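PDB 3QTM: uncharacterized protein C4B3.07 from Schizosaccharomyces pombe, which inhibits the dioxygenase-family protein Ofd1, stabilises the Sre1 transcription factor fragment in hypoxic gene control, and is required for correct translation termination. Local coordinates for residues S20-L25 with H50-I55; D68-Y73 with I105-L110; A216-S221 with L233-A238; R291-A296 with N321-A326; L295-M300 with P335-F340. All blocks are in the same frame, centred on the assembly; numbering follows the deposited sequence.

Interaction 1: residues S20-L25 with H50-I55; sequences SQLWGL and HEADRI. With SO4 (sulfate ion), chain C.
Leu22 reaches across from helix 15-34 and sets its two methyls against different residues of helix 38-58. CG lies anti to the backbone N (chi1 -169°), which carries the branch out toward the partner helix. CD1 lies 3.6 Å from the backbone Ala52 N and 3.8 Å from Glu51 CB. The same methyl is 4.1 Å from Ala52 CB. CD2 turns to the next turn of the helix and meets Ile55 CD1 at 4.2 Å. The Leu22 side chain runs obliquely to both Glu51 and Ile55. Leu25 adds a looser touch at the margin, its CD1 4.2 Å from Glu51 CB. The segments run antiparallel, at 165°, with axes 10.3 Å apart at their closest. Phe69 of helix 67-82 also packs on Leu22, so a third helix covers this side. Arg54 NH1 donates to O2 of a sulfate ion, probably from the crystallisation liquor, at 2.6 Å and near the guanidinium plane. The chemistry implies a helix pair joined by dispersion between leucine methyls and the aliphatic carbons and backbone of helix 38-58. Glu51 shares in it through CB and CG, while its carboxylate makes a long salt bridge from OE1 to Arg54 NE.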
# COMPACT_ATOMS: atom_id res chain seq x y z
N SER A 20 18.85 -17.25 4.12
CA SER A 20 18.37 -16.58 5.30
C SER A 20 19.24 -15.35 5.61
O SER A 20 18.73 -14.31 6.04
CB SER A 20 18.35 -17.55 6.48
OG SER A 20 17.95 -16.88 7.65
N GLN A 21 20.54 -15.46 5.40
CA GLN A 21 21.41 -14.30 5.64
C GLN A 21 21.18 -13.23 4.57
O GLN A 21 21.26 -12.03 4.84
CB GLN A 21 22.88 -14.72 5.71
CG GLN A 21 23.23 -15.57 6.94
CD GLN A 21 22.71 -14.96 8.26
OE1 GLN A 21 22.83 -13.76 8.51
NE2 GLN A 21 22.12 -15.81 9.10
N LEU A 22 20.84 -13.68 3.37
CA LEU A 22 20.54 -12.77 2.28
C LEU A 22 19.34 -11.89 2.65
O LEU A 22 19.38 -10.66 2.50
CB LEU A 22 20.29 -13.56 0.99
CG LEU A 22 20.20 -12.83 -0.34
CD1 LEU A 22 21.53 -12.17 -0.68
CD2 LEU A 22 19.76 -13.83 -1.42
N TRP A 23 18.29 -12.52 3.17
CA TRP A 23 17.11 -11.78 3.64
C TRP A 23 17.47 -10.83 4.77
O TRP A 23 16.91 -9.74 4.87
CB TRP A 23 15.99 -12.74 4.06
CG TRP A 23 15.09 -13.08 2.92
CD1 TRP A 23 15.11 -14.21 2.17
CD2 TRP A 23 14.08 -12.23 2.35
NE1 TRP A 23 14.15 -14.14 1.18
CE2 TRP A 23 13.50 -12.94 1.27
CE3 TRP A 23 13.58 -10.96 2.66
CZ2 TRP A 23 12.46 -12.41 0.50
CZ3 TRP A 23 12.55 -10.43 1.89
CH2 TRP A 23 12.00 -11.17 0.82
N GLY A 24 18.39 -11.27 5.63
CA GLY A 24 18.81 -10.48 6.76
C GLY A 24 19.42 -9.14 6.35
O GLY A 24 19.12 -8.12 6.94
N LEU A 25 20.26 -9.18 5.32
CA LEU A 25 20.86 -7.97 4.74
C LEU A 25 19.79 -7.02 4.20
O LEU A 25 19.84 -5.81 4.45
CB LEU A 25 21.83 -8.33 3.62
CG LEU A 25 23.15 -8.97 4.06
CD1 LEU A 25 23.95 -9.47 2.86
CD2 LEU A 25 23.99 -7.97 4.90
N HIS A 50 25.21 -8.23 -4.35
CA HIS A 50 26.49 -8.92 -4.45
C HIS A 50 26.45 -10.31 -3.82
O HIS A 50 26.97 -11.28 -4.38
CB HIS A 50 27.61 -8.11 -3.79
CG HIS A 50 27.90 -6.82 -4.49
ND1 HIS A 50 28.14 -5.64 -3.80
CD2 HIS A 50 27.98 -6.50 -5.80
CE1 HIS A 50 28.37 -4.67 -4.66
NE2 HIS A 50 28.27 -5.16 -5.88
N GLU A 51 25.84 -10.41 -2.65
CA GLU A 51 25.78 -11.70 -1.98
C GLU A 51 24.94 -12.67 -2.82
O GLU A 51 25.27 -13.84 -2.95
CB GLU A 51 25.24 -11.57 -0.56
CG GLU A 51 25.18 -12.88 0.21
CD GLU A 51 26.53 -13.61 0.28
OE1 GLU A 51 27.60 -12.95 0.26
OE2 GLU A 51 26.51 -14.86 0.37
N ALA A 52 23.86 -12.16 -3.43
CA ALA A 52 23.01 -12.99 -4.28
C ALA A 52 23.81 -13.52 -5.46
O ALA A 52 23.70 -14.70 -5.82
CB ALA A 52 21.78 -12.20 -4.76
N ASP A 53 24.62 -12.65 -6.05
CA ASP A 53 25.47 -13.04 -7.16
C ASP A 53 26.46 -14.12 -6.72
O ASP A 53 26.74 -15.06 -7.47
CB ASP A 53 26.23 -11.83 -7.74
CG ASP A 53 25.33 -10.94 -8.61
OD1 ASP A 53 24.26 -11.42 -9.05
OD2 ASP A 53 25.71 -9.77 -8.86
N ARG A 54 26.99 -13.97 -5.52
CA ARG A 54 27.95 -14.94 -5.00
C ARG A 54 27.26 -16.29 -4.84
O ARG A 54 27.84 -17.34 -5.17
CB ARG A 54 28.55 -14.49 -3.67
CG ARG A 54 29.76 -15.34 -3.21
CD ARG A 54 30.39 -14.81 -1.91
NE ARG A 54 30.57 -13.36 -1.95
CZ ARG A 54 31.68 -12.75 -2.37
NH1 ARG A 54 32.72 -13.46 -2.78
NH2 ARG A 54 31.74 -11.42 -2.39
N ILE A 55 26.03 -16.27 -4.35
CA ILE A 55 25.28 -17.52 -4.18
C ILE A 55 25.05 -18.19 -5.54
O ILE A 55 25.19 -19.40 -5.66
CB ILE A 55 23.96 -17.28 -3.44
CG1 ILE A 55 24.25 -16.92 -1.98
CG2 ILE A 55 23.08 -18.51 -3.52
CD1 ILE A 55 23.03 -16.45 -1.21
S SO4 C . 33.56 -15.95 -4.75
O1 SO4 C . 32.69 -16.68 -5.68
O2 SO4 C . 33.01 -16.02 -3.39
O3 SO4 C . 34.89 -16.56 -4.73
O4 SO4 C . 33.68 -14.55 -5.17

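Interaction 2: residues D68-Y73 with I105-L110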
# COMPACT_ATOMS: atom_id res chain seq x y z
N ASP A 68 12.34 -18.13 -2.53
CA ASP A 68 12.75 -17.12 -1.56
C ASP A 68 14.08 -16.46 -1.91
O ASP A 68 14.31 -15.31 -1.57
CB ASP A 68 12.86 -17.72 -0.15
CG ASP A 68 11.51 -17.92 0.51
OD1 ASP A 68 10.49 -17.46 -0.06
OD2 ASP A 68 11.47 -18.54 1.60
N PHE A 69 14.97 -17.20 -2.58
CA PHE A 69 16.20 -16.59 -3.07
C PHE A 69 15.89 -15.50 -4.11
O PHE A 69 16.38 -14.37 -4.02
CB PHE A 69 17.16 -17.62 -3.67
CG PHE A 69 18.27 -16.99 -4.50
CD1 PHE A 69 19.41 -16.50 -3.91
CD2 PHE A 69 18.15 -16.88 -5.88
CE1 PHE A 69 20.42 -15.91 -4.66
CE2 PHE A 69 19.15 -16.29 -6.65
CZ PHE A 69 20.28 -15.80 -6.04
N HIS A 70 15.07 -15.84 -5.11
CA HIS A 70 14.78 -14.86 -6.16
C HIS A 70 13.95 -13.69 -5.62
O HIS A 70 14.07 -12.57 -6.12
CB HIS A 70 14.06 -15.52 -7.35
CG HIS A 70 14.80 -16.68 -7.93
ND1 HIS A 70 15.83 -16.53 -8.83
CD2 HIS A 70 14.66 -18.01 -7.72
CE1 HIS A 70 16.30 -17.72 -9.15
NE2 HIS A 70 15.61 -18.64 -8.50
N ALA A 71 13.12 -13.96 -4.61
CA ALA A 71 12.33 -12.92 -3.96
C ALA A 71 13.22 -11.89 -3.28
O ALA A 71 12.98 -10.70 -3.41
CB ALA A 71 11.36 -13.53 -2.96
N ALA A 72 14.25 -12.35 -2.56
CA ALA A 72 15.15 -11.43 -1.87
C ALA A 72 15.95 -10.61 -2.88
O ALA A 72 16.17 -9.42 -2.71
CB ALA A 72 16.09 -12.17 -0.95
N TYR A 73 16.42 -11.28 -3.93
CA TYR A 73 17.22 -10.64 -4.95
C TYR A 73 16.35 -9.59 -5.68
O TYR A 73 16.78 -8.45 -5.92
CB TYR A 73 17.72 -11.72 -5.91
CG TYR A 73 18.84 -11.31 -6.81
CD1 TYR A 73 19.57 -12.27 -7.51
CD2 TYR A 73 19.20 -9.97 -6.97
CE1 TYR A 73 20.60 -11.90 -8.36
CE2 TYR A 73 20.24 -9.59 -7.81
CZ TYR A 73 20.94 -10.57 -8.52
OH TYR A 73 21.97 -10.22 -9.37
N ILE A 105 11.48 -7.15 -11.65
CA ILE A 105 10.45 -7.97 -12.29
C ILE A 105 11.04 -9.24 -12.90
O ILE A 105 10.56 -10.34 -12.65
CB ILE A 105 9.72 -7.17 -13.41
CG1 ILE A 105 8.88 -6.03 -12.82
CG2 ILE A 105 8.90 -8.14 -14.29
CD1 ILE A 105 8.22 -5.10 -13.86
N GLU A 106 12.08 -9.10 -13.71
CA GLU A 106 12.66 -10.26 -14.39
C GLU A 106 13.26 -11.25 -13.38
O GLU A 106 13.09 -12.48 -13.52
CB GLU A 106 13.72 -9.81 -15.39
CG GLU A 106 13.21 -8.84 -16.45
CD GLU A 106 12.50 -9.55 -17.59
OE1 GLU A 106 12.59 -10.80 -17.65
OE2 GLU A 106 11.85 -8.88 -18.41
N ARG A 107 13.95 -10.72 -12.38
CA ARG A 107 14.54 -11.57 -11.33
C ARG A 107 13.45 -12.36 -10.62
O ARG A 107 13.58 -13.55 -10.40
CB ARG A 107 15.34 -10.73 -10.33
CG ARG A 107 15.79 -11.50 -9.07
CD ARG A 107 16.40 -12.87 -9.39
NE ARG A 107 17.53 -12.76 -10.31
CZ ARG A 107 18.21 -13.79 -10.80
NH1 ARG A 107 17.92 -15.04 -10.45
NH2 ARG A 107 19.21 -13.58 -11.64
N ALA A 108 12.36 -11.69 -10.27
CA ALA A 108 11.26 -12.35 -9.58
C ALA A 108 10.56 -13.38 -10.49
O ALA A 108 10.18 -14.46 -10.04
CB ALA A 108 10.27 -11.32 -9.01
N GLN A 109 10.40 -13.05 -11.77
CA GLN A 109 9.79 -14.00 -12.70
C GLN A 109 10.64 -15.27 -12.86
O GLN A 109 10.11 -16.37 -13.02
CB GLN A 109 9.48 -13.34 -14.05
CG GLN A 109 8.32 -12.35 -13.98
CD GLN A 109 8.15 -11.53 -15.26
OE1 GLN A 109 9.03 -11.50 -16.12
NE2 GLN A 109 7.01 -10.85 -15.37
N LEU A 110 11.96 -15.11 -12.79
CA LEU A 110 12.84 -16.27 -12.81
C LEU A 110 12.54 -17.23 -11.66
O LEU A 110 12.78 -18.44 -11.78
CB LEU A 110 14.30 -15.84 -12.75
CG LEU A 110 14.86 -15.28 -14.06
CD1 LEU A 110 16.24 -14.66 -13.83
CD2 LEU A 110 14.92 -16.40 -15.09
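His70 and Ala108 mark the nearest backbone approach of two antiparallel helix segments, with CA atoms 5.5 Å apart. The axes of 68-73 and 105-110 come within 8.0 Å at 174°. Arg107 carries most of the contact. Its CG is anti to the backbone N (chi1 170°), and its chain then bends at chi2 and chi3. NH1 donates to His70 ND1 at 3.0 Å, with an N-H...N angle of 151°. The bond lies in both planes, and ring and guanidinium are nearly coplanar. This is consistent with ND1 being unprotonated. Tyr73 CD1 sits over one guanidinium face, 3.5 Å from Arg107 NE, and Leu110 CD1 covers the opposite face. The flat group is thus clamped on both sides and fixed at its edge. Phe69 CD2 lies over the centre of the His70 ring. Helix 119-142 packs on Ala108 and Ile105. Near-antiparallel neighbouring helices of this sort are typical of an all-helical, TPR-like repeat array.

Interaction 3: residues A216-S221 with L233-A238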
# COMPACT_ATOMS: atom_id res chain seq x y z
N ALA A 216 -7.55 -6.58 2.90
CA ALA A 216 -7.14 -7.79 3.60
C ALA A 216 -5.62 -7.80 3.83
O ALA A 216 -5.15 -8.25 4.87
CB ALA A 216 -7.58 -9.04 2.83
N LEU A 217 -4.87 -7.30 2.85
CA LEU A 217 -3.41 -7.28 2.95
C LEU A 217 -2.91 -6.34 4.05
O LEU A 217 -2.06 -6.71 4.87
CB LEU A 217 -2.77 -6.95 1.59
CG LEU A 217 -2.88 -8.08 0.53
CD1 LEU A 217 -2.31 -7.65 -0.80
CD2 LEU A 217 -2.22 -9.38 0.99
N TRP A 218 -3.42 -5.12 4.08
CA TRP A 218 -3.00 -4.18 5.11
C TRP A 218 -3.28 -4.79 6.48
O TRP A 218 -2.43 -4.77 7.36
CB TRP A 218 -3.70 -2.83 4.97
CG TRP A 218 -3.15 -1.95 3.89
CD1 TRP A 218 -3.76 -1.61 2.71
CD2 TRP A 218 -1.88 -1.28 3.88
NE1 TRP A 218 -2.95 -0.78 1.98
CE2 TRP A 218 -1.79 -0.56 2.67
CE3 TRP A 218 -0.81 -1.21 4.78
CZ2 TRP A 218 -0.68 0.22 2.34
CZ3 TRP A 218 0.30 -0.44 4.45
CH2 TRP A 218 0.35 0.27 3.24
N LEU A 219 -4.47 -5.35 6.63
CA LEU A 219 -4.85 -5.95 7.90
C LEU A 219 -3.94 -7.10 8.26
O LEU A 219 -3.51 -7.22 9.40
CB LEU A 219 -6.32 -6.42 7.87
CG LEU A 219 -7.37 -5.31 7.86
CD1 LEU A 219 -8.77 -5.86 7.58
CD2 LEU A 219 -7.33 -4.54 9.18
N LYS A 220 -3.63 -7.96 7.29
CA LYS A 220 -2.78 -9.10 7.59
C LYS A 220 -1.37 -8.68 8.04
O LYS A 220 -0.73 -9.38 8.82
CB LYS A 220 -2.69 -10.07 6.41
CG LYS A 220 -1.98 -11.38 6.77
CD LYS A 220 -1.99 -12.41 5.65
CE LYS A 220 -3.37 -12.51 5.02
NZ LYS A 220 -3.72 -13.90 4.64
N SER A 221 -0.89 -7.54 7.55
CA SER A 221 0.48 -7.12 7.87
C SER A 221 0.65 -6.78 9.35
O SER A 221 1.76 -6.58 9.83
CB SER A 221 0.91 -5.93 7.00
OG SER A 221 0.31 -4.73 7.44
N LEU A 233 -0.89 1.42 13.25
CA LEU A 233 -1.39 2.72 12.81
C LEU A 233 -1.27 2.93 11.31
O LEU A 233 -2.22 3.36 10.65
CB LEU A 233 -0.64 3.84 13.52
CG LEU A 233 -1.29 4.40 14.78
CD1 LEU A 233 -0.38 5.44 15.44
CD2 LEU A 233 -2.64 5.01 14.39
N ILE A 234 -0.09 2.66 10.77
CA ILE A 234 0.15 2.86 9.35
C ILE A 234 -0.83 2.02 8.51
O ILE A 234 -1.44 2.51 7.56
CB ILE A 234 1.60 2.53 8.94
CG1 ILE A 234 2.59 3.37 9.77
CG2 ILE A 234 1.79 2.73 7.43
CD1 ILE A 234 4.06 3.16 9.42
N ALA A 235 -0.96 0.75 8.89
CA ALA A 235 -1.89 -0.18 8.23
C ALA A 235 -3.36 0.27 8.34
O ALA A 235 -4.10 0.26 7.35
CB ALA A 235 -1.72 -1.59 8.83
N GLN A 236 -3.78 0.64 9.55
CA GLN A 236 -5.17 1.04 9.78
C GLN A 236 -5.49 2.35 9.06
O GLN A 236 -6.58 2.51 8.54
CB GLN A 236 -5.48 1.14 11.28
CG GLN A 236 -5.47 -0.19 12.03
CD GLN A 236 -6.62 -1.11 11.64
OE1 GLN A 236 -7.49 -0.77 10.82
NE2 GLN A 236 -6.64 -2.30 12.22
N GLU A 237 -4.53 3.27 9.02
CA GLU A 237 -4.68 4.49 8.23
C GLU A 237 -4.91 4.20 6.74
O GLU A 237 -5.72 4.87 6.08
CB GLU A 237 -3.47 5.42 8.38
CG GLU A 237 -3.26 5.96 9.79
CD GLU A 237 -4.02 7.24 10.05
OE1 GLU A 237 -5.11 7.41 9.46
OE2 GLU A 237 -3.53 8.08 10.84
N ALA A 238 -4.21 3.20 6.21
CA ALA A 238 -4.39 2.82 4.81
C ALA A 238 -5.77 2.17 4.62
O ALA A 238 -6.43 2.35 3.60
CB ALA A 238 -3.28 1.88 4.34
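Ala238 CB sits over one face of the Trp218 indole, a CH-pi contact. The methyl is 3.4 Å from the centroid of the five-membered ring and 16° off its normal. Its closest ring atom is CE2, at 3.3 Å from Ala238 CB. One turn earlier, Ala235 CA lies 3.8 Å from Trp218 CE3. Ala235 CB touches the backbone of the first helix at Trp218 O, 3.6 Å away. At the margin Leu219 CD2 meets Gln236 NE2 at 3.8 Å, the two side chains crossing at about a right angle. The bend of Gln236 at chi2 directs its amide toward the leucine.

Ser221 touches Ala235 CB with its OG and also holds the tryptophan backbone. The same OG donates to Trp218 O at 2.7 Å, tying the end of the segment back to that residue. Further out, Leu185 and Leu188 touch the indole, and the Tyr189 ring meets it with planes at about 30°. Tyr189 also packs on Ala238. Small alanines on helix 229-254 allow a close approach: Trp218 and Ala235 CA atoms are 5.2 Å apart, and the axes 8.7 Å. Two consecutive helices joined by a short connection and packed antiparallel, at 164°, form a helical hairpin, as in the TPR clan to which this family belongs.

Interaction 4: residues R291-A296 with N321-A326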
# COMPACT_ATOMS: atom_id res chain seq x y z
N ARG A 291 -7.53 14.10 15.82
CA ARG A 291 -8.19 13.02 15.11
C ARG A 291 -9.71 13.18 15.10
O ARG A 291 -10.39 12.75 14.17
CB ARG A 291 -7.78 11.67 15.70
CG ARG A 291 -6.31 11.31 15.45
CD ARG A 291 -6.04 9.84 15.75
NE ARG A 291 -4.63 9.50 15.60
CZ ARG A 291 -4.02 9.35 14.42
NH1 ARG A 291 -4.70 9.51 13.28
NH2 ARG A 291 -2.73 9.03 14.39
N LEU A 292 -10.24 13.83 16.14
CA LEU A 292 -11.69 14.01 16.25
C LEU A 292 -12.27 14.74 15.04
O LEU A 292 -13.42 14.50 14.67
CB LEU A 292 -12.05 14.71 17.57
CG LEU A 292 -11.80 13.85 18.82
CD1 LEU A 292 -11.62 14.70 20.06
CD2 LEU A 292 -12.91 12.82 19.01
N LEU A 293 -11.48 15.59 14.40
CA LEU A 293 -11.94 16.25 13.18
C LEU A 293 -12.18 15.27 12.03
O LEU A 293 -13.08 15.48 11.23
CB LEU A 293 -10.96 17.34 12.74
CG LEU A 293 -10.68 18.43 13.78
CD1 LEU A 293 -9.71 19.47 13.21
CD2 LEU A 293 -12.00 19.07 14.26
N LYS A 294 -11.37 14.22 11.94
CA LYS A 294 -11.59 13.17 10.95
C LYS A 294 -12.91 12.43 11.20
O LYS A 294 -13.65 12.11 10.27
CB LYS A 294 -10.42 12.18 10.93
CG LYS A 294 -10.62 11.02 9.96
CD LYS A 294 -10.99 11.53 8.57
CE LYS A 294 -10.91 10.44 7.53
NZ LYS A 294 -9.51 9.96 7.37
N LEU A 295 -13.19 12.16 12.47
CA LEU A 295 -14.47 11.57 12.85
C LEU A 295 -15.61 12.50 12.43
O LEU A 295 -16.59 12.08 11.82
CB LEU A 295 -14.52 11.30 14.36
CG LEU A 295 -15.89 10.93 14.94
CD1 LEU A 295 -16.50 9.72 14.22
CD2 LEU A 295 -15.81 10.68 16.45
N ALA A 296 -15.45 13.78 12.76
CA ALA A 296 -16.44 14.79 12.40
C ALA A 296 -16.76 14.78 10.90
O ALA A 296 -17.93 14.84 10.51
CB ALA A 296 -15.97 16.17 12.85
N ASN A 321 -20.07 17.55 18.62
CA ASN A 321 -19.40 17.17 19.85
C ASN A 321 -17.91 16.92 19.60
O ASN A 321 -17.06 17.33 20.38
CB ASN A 321 -20.03 15.91 20.45
CG ASN A 321 -21.38 16.17 21.09
OD1 ASN A 321 -21.77 17.31 21.31
ND2 ASN A 321 -22.10 15.09 21.40
N ALA A 322 -17.63 16.23 18.50
CA ALA A 322 -16.26 15.89 18.14
C ALA A 322 -15.45 17.16 17.94
O ALA A 322 -14.38 17.32 18.53
CB ALA A 322 -16.23 15.03 16.88
N ILE A 323 -15.99 18.07 17.14
CA ILE A 323 -15.35 19.36 16.86
C ILE A 323 -15.16 20.20 18.13
O ILE A 323 -14.08 20.74 18.37
CB ILE A 323 -16.17 20.16 15.84
CG1 ILE A 323 -16.25 19.40 14.52
CG2 ILE A 323 -15.57 21.56 15.64
CD1 ILE A 323 -17.11 20.09 13.47
N LYS A 324 -16.21 20.30 18.94
CA LYS A 324 -16.12 21.04 20.20
C LYS A 324 -15.09 20.44 21.15
O LYS A 324 -14.34 21.17 21.82
CB LYS A 324 -17.48 21.11 20.91
CG LYS A 324 -18.14 22.49 20.90
CD LYS A 324 -19.20 22.63 22.00
CE LYS A 324 -20.63 22.37 21.50
NZ LYS A 324 -21.00 20.92 21.36
N GLU A 325 -15.05 19.11 21.23
CA GLU A 325 -14.07 18.46 22.08
C GLU A 325 -12.63 18.65 21.57
O GLU A 325 -11.70 18.80 22.35
CB GLU A 325 -14.38 16.97 22.21
CG GLU A 325 -13.38 16.24 23.08
CD GLU A 325 -13.53 14.73 23.01
OE1 GLU A 325 -14.52 14.25 22.40
OE2 GLU A 325 -12.66 14.02 23.55
N ALA A 326 -12.47 18.63 20.25
CA ALA A 326 -11.17 18.89 19.65
C ALA A 326 -10.69 20.29 20.06
O ALA A 326 -9.58 20.45 20.57
CB ALA A 326 -11.26 18.80 18.14
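Leu292 and Ala322 meet at the apolar seam of an antiparallel helical hairpin in the C-terminal part of the fold, a region assigned to the TPR clan. It is formed by the consecutive helices 292-305 and 309-328. The short axes cross at 162° and come within 8.2 Å. Ala322 CB lies 3.6 Å from Leu292 O, and 4.2 Å from Ala296 CB. Ala296 CB in turn rests on Ile323 CG1 at 3.6 Å. On that flank Leu293 reaches in with CD2, which touches Ala326 CB at 4.0 Å. Helix 335-343 covers this side, with Tyr337 packing on both Leu293 and Ile323. On the other flank, Tyr283 and Trp279 of helix 262-285 pack on Leu292 and Leu295, respectively. The Glu325 chain, extended beyond CG (chi2 -170°), crosses the Leu292 side chain at about a right angle. There the Leu292 CD1 methyl rests against the carboxylate carbon, 3.5 Å from Glu325 CD.

Interaction 5: residues L295-M300 with P335-F340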
# COMPACT_ATOMS: atom_id res chain seq x y z
N LEU A 295 -13.19 12.16 12.47
CA LEU A 295 -14.47 11.57 12.85
C LEU A 295 -15.61 12.50 12.43
O LEU A 295 -16.59 12.08 11.82
CB LEU A 295 -14.52 11.30 14.36
CG LEU A 295 -15.89 10.93 14.94
CD1 LEU A 295 -16.50 9.72 14.22
CD2 LEU A 295 -15.81 10.68 16.45
N ALA A 296 -15.45 13.78 12.76
CA ALA A 296 -16.44 14.79 12.40
C ALA A 296 -16.76 14.78 10.90
O ALA A 296 -17.93 14.84 10.51
CB ALA A 296 -15.97 16.17 12.85
N ASP A 297 -15.73 14.72 10.05
CA ASP A 297 -15.94 14.71 8.60
C ASP A 297 -16.72 13.49 8.13
O ASP A 297 -17.57 13.59 7.25
CB ASP A 297 -14.60 14.76 7.86
CG ASP A 297 -13.81 16.03 8.15
OD1 ASP A 297 -14.42 17.04 8.57
OD2 ASP A 297 -12.58 16.00 7.94
N ILE A 298 -16.41 12.33 8.70
CA ILE A 298 -17.13 11.10 8.37
C ILE A 298 -18.60 11.21 8.77
O ILE A 298 -19.50 10.84 8.01
CB ILE A 298 -16.48 9.89 9.06
CG1 ILE A 298 -15.03 9.72 8.57
CG2 ILE A 298 -17.30 8.63 8.81
CD1 ILE A 298 -14.23 8.72 9.40
N LYS A 299 -18.86 11.72 9.97
CA LYS A 299 -20.22 11.90 10.43
C LYS A 299 -20.99 12.91 9.58
O LYS A 299 -22.18 12.73 9.32
CB LYS A 299 -20.22 12.33 11.90
CG LYS A 299 -19.69 11.26 12.84
CD LYS A 299 -20.64 10.05 12.94
CE LYS A 299 -20.16 9.06 14.00
NZ LYS A 299 -21.09 7.89 14.15
N MSE A 300 -20.31 13.96 9.13
CA MSE A 300 -20.94 14.96 8.27
C MSE A 300 -21.28 14.41 6.89
O MSE A 300 -22.29 14.79 6.30
CB MSE A 300 -20.04 16.19 8.13
CG MSE A 300 -20.07 17.11 9.33
SE MSE A 300 -18.76 18.56 9.18
CE MSE A 300 -17.25 17.80 10.12
N PRO A 335 -12.09 27.96 9.86
CA PRO A 335 -13.36 28.68 9.77
C PRO A 335 -14.51 27.74 9.43
O PRO A 335 -15.63 27.92 9.90
CB PRO A 335 -13.13 29.67 8.62
CG PRO A 335 -11.66 29.88 8.61
CD PRO A 335 -11.04 28.58 9.03
N ASP A 336 -14.22 26.74 8.60
CA ASP A 336 -15.21 25.74 8.21
C ASP A 336 -15.80 25.05 9.43
O ASP A 336 -17.02 25.02 9.61
CB ASP A 336 -14.59 24.70 7.27
CG ASP A 336 -14.54 25.17 5.83
OD1 ASP A 336 -15.01 26.30 5.55
OD2 ASP A 336 -14.04 24.41 4.97
N TYR A 337 -14.92 24.48 10.25
CA TYR A 337 -15.38 23.79 11.44
C TYR A 337 -16.00 24.79 12.39
O TYR A 337 -17.00 24.50 13.06
CB TYR A 337 -14.23 23.05 12.13
CG TYR A 337 -13.76 21.82 11.38
CD1 TYR A 337 -14.59 20.70 11.25
CD2 TYR A 337 -12.50 21.77 10.81
CE1 TYR A 337 -14.17 19.57 10.58
CE2 TYR A 337 -12.07 20.64 10.12
CZ TYR A 337 -12.91 19.55 10.01
OH TYR A 337 -12.48 18.43 9.34
N VAL A 338 -15.42 25.98 12.43
CA VAL A 338 -15.89 27.03 13.33
C VAL A 338 -17.35 27.38 13.05
O VAL A 338 -18.16 27.43 13.97
CB VAL A 338 -15.04 28.30 13.22
CG1 VAL A 338 -15.71 29.44 13.97
CG2 VAL A 338 -13.64 28.05 13.77
N GLU A 339 -17.68 27.59 11.78
CA GLU A 339 -19.04 27.96 11.40
C GLU A 339 -20.02 26.80 11.56
O GLU A 339 -21.19 27.02 11.87
CB GLU A 339 -19.09 28.52 9.98
CG GLU A 339 -18.80 27.49 8.89
CD GLU A 339 -18.54 28.14 7.54
OE1 GLU A 339 -19.12 29.22 7.27
OE2 GLU A 339 -17.74 27.58 6.75
N PHE A 340 -19.55 25.58 11.33
CA PHE A 340 -20.41 24.41 11.49
C PHE A 340 -20.98 24.33 12.90
O PHE A 340 -22.14 23.96 13.08
CB PHE A 340 -19.69 23.11 11.16
CG PHE A 340 -20.49 21.88 11.48
CD1 PHE A 340 -20.42 21.30 12.73
CD2 PHE A 340 -21.34 21.33 10.53
CE1 PHE A 340 -21.18 20.17 13.04
CE2 PHE A 340 -22.10 20.20 10.83
CZ PHE A 340 -22.02 19.62 12.08
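Met300, a selenomethionine, is the apolar centre of this contact and makes a Met-aromatic interaction with Phe340. It joins helix 292-305 to the C-terminal helix 335-343 of the TPR-clan helical array. SE lies over one face of the phenyl ring, 4.2 Å from its centroid and displaced toward the rim. The two side chains slide past each other in opposite directions, and Met300 CG comes to 4.0 Å from Phe340 CE2. The chain bends at chi3 (-94°), which turns the CE methyl away to Tyr337. There CE meets the ring edge, 3.6 Å from Tyr337 CE1. One selenomethionine thus serves two aromatics, a face of one and an edge of the other. Ala296 CB adds a loose touch on the same tyrosine, 4.5 Å from Tyr337 CE1.

The helix segments are at 60°, and their axes come no closer than 12.7 Å, so long side chains bridge the gap. Ile323 of helix 309-328 packs on Ala296, Tyr337 and Phe340 and fills in between the two helices. Farther out the contact turns polar. Asp297 and Tyr337 cross at about a right angle, with carboxylate and ring planes nearly coplanar, 14° apart. The tyrosine hydroxyl is the donor. It uses the syn lone pair of the acid oxygen, in a short hydrogen bond of 2.5 Å from Tyr337 OH to Asp297 OD1.

In the fold
From the N terminus, interaction 1 closes the turn between helices 15-34 and 38-58. Interaction 2 follows in series, joining helix 67-82 to helix 97-110. The two touch: Trp23 NE1 is probably hydrogen-bonded to Asp68 O, and Ala52 packs on Tyr73. Interaction 3 then closes the short connection between helices 213-220 and 229-254, near the centre of the chain. A salt bridge from Glu237 to Arg291 links it to interaction 4. Interactions 4 and 5 start from overlapping segments on helix 292-305. The two loops overlap, and interaction 4 closes before interaction 5. Ile323 packs against Tyr337 and Phe340, uniting the last three helices. The centres of interactions 1 and 4 are about 49 Å apart, on opposite sides of the chain's centre.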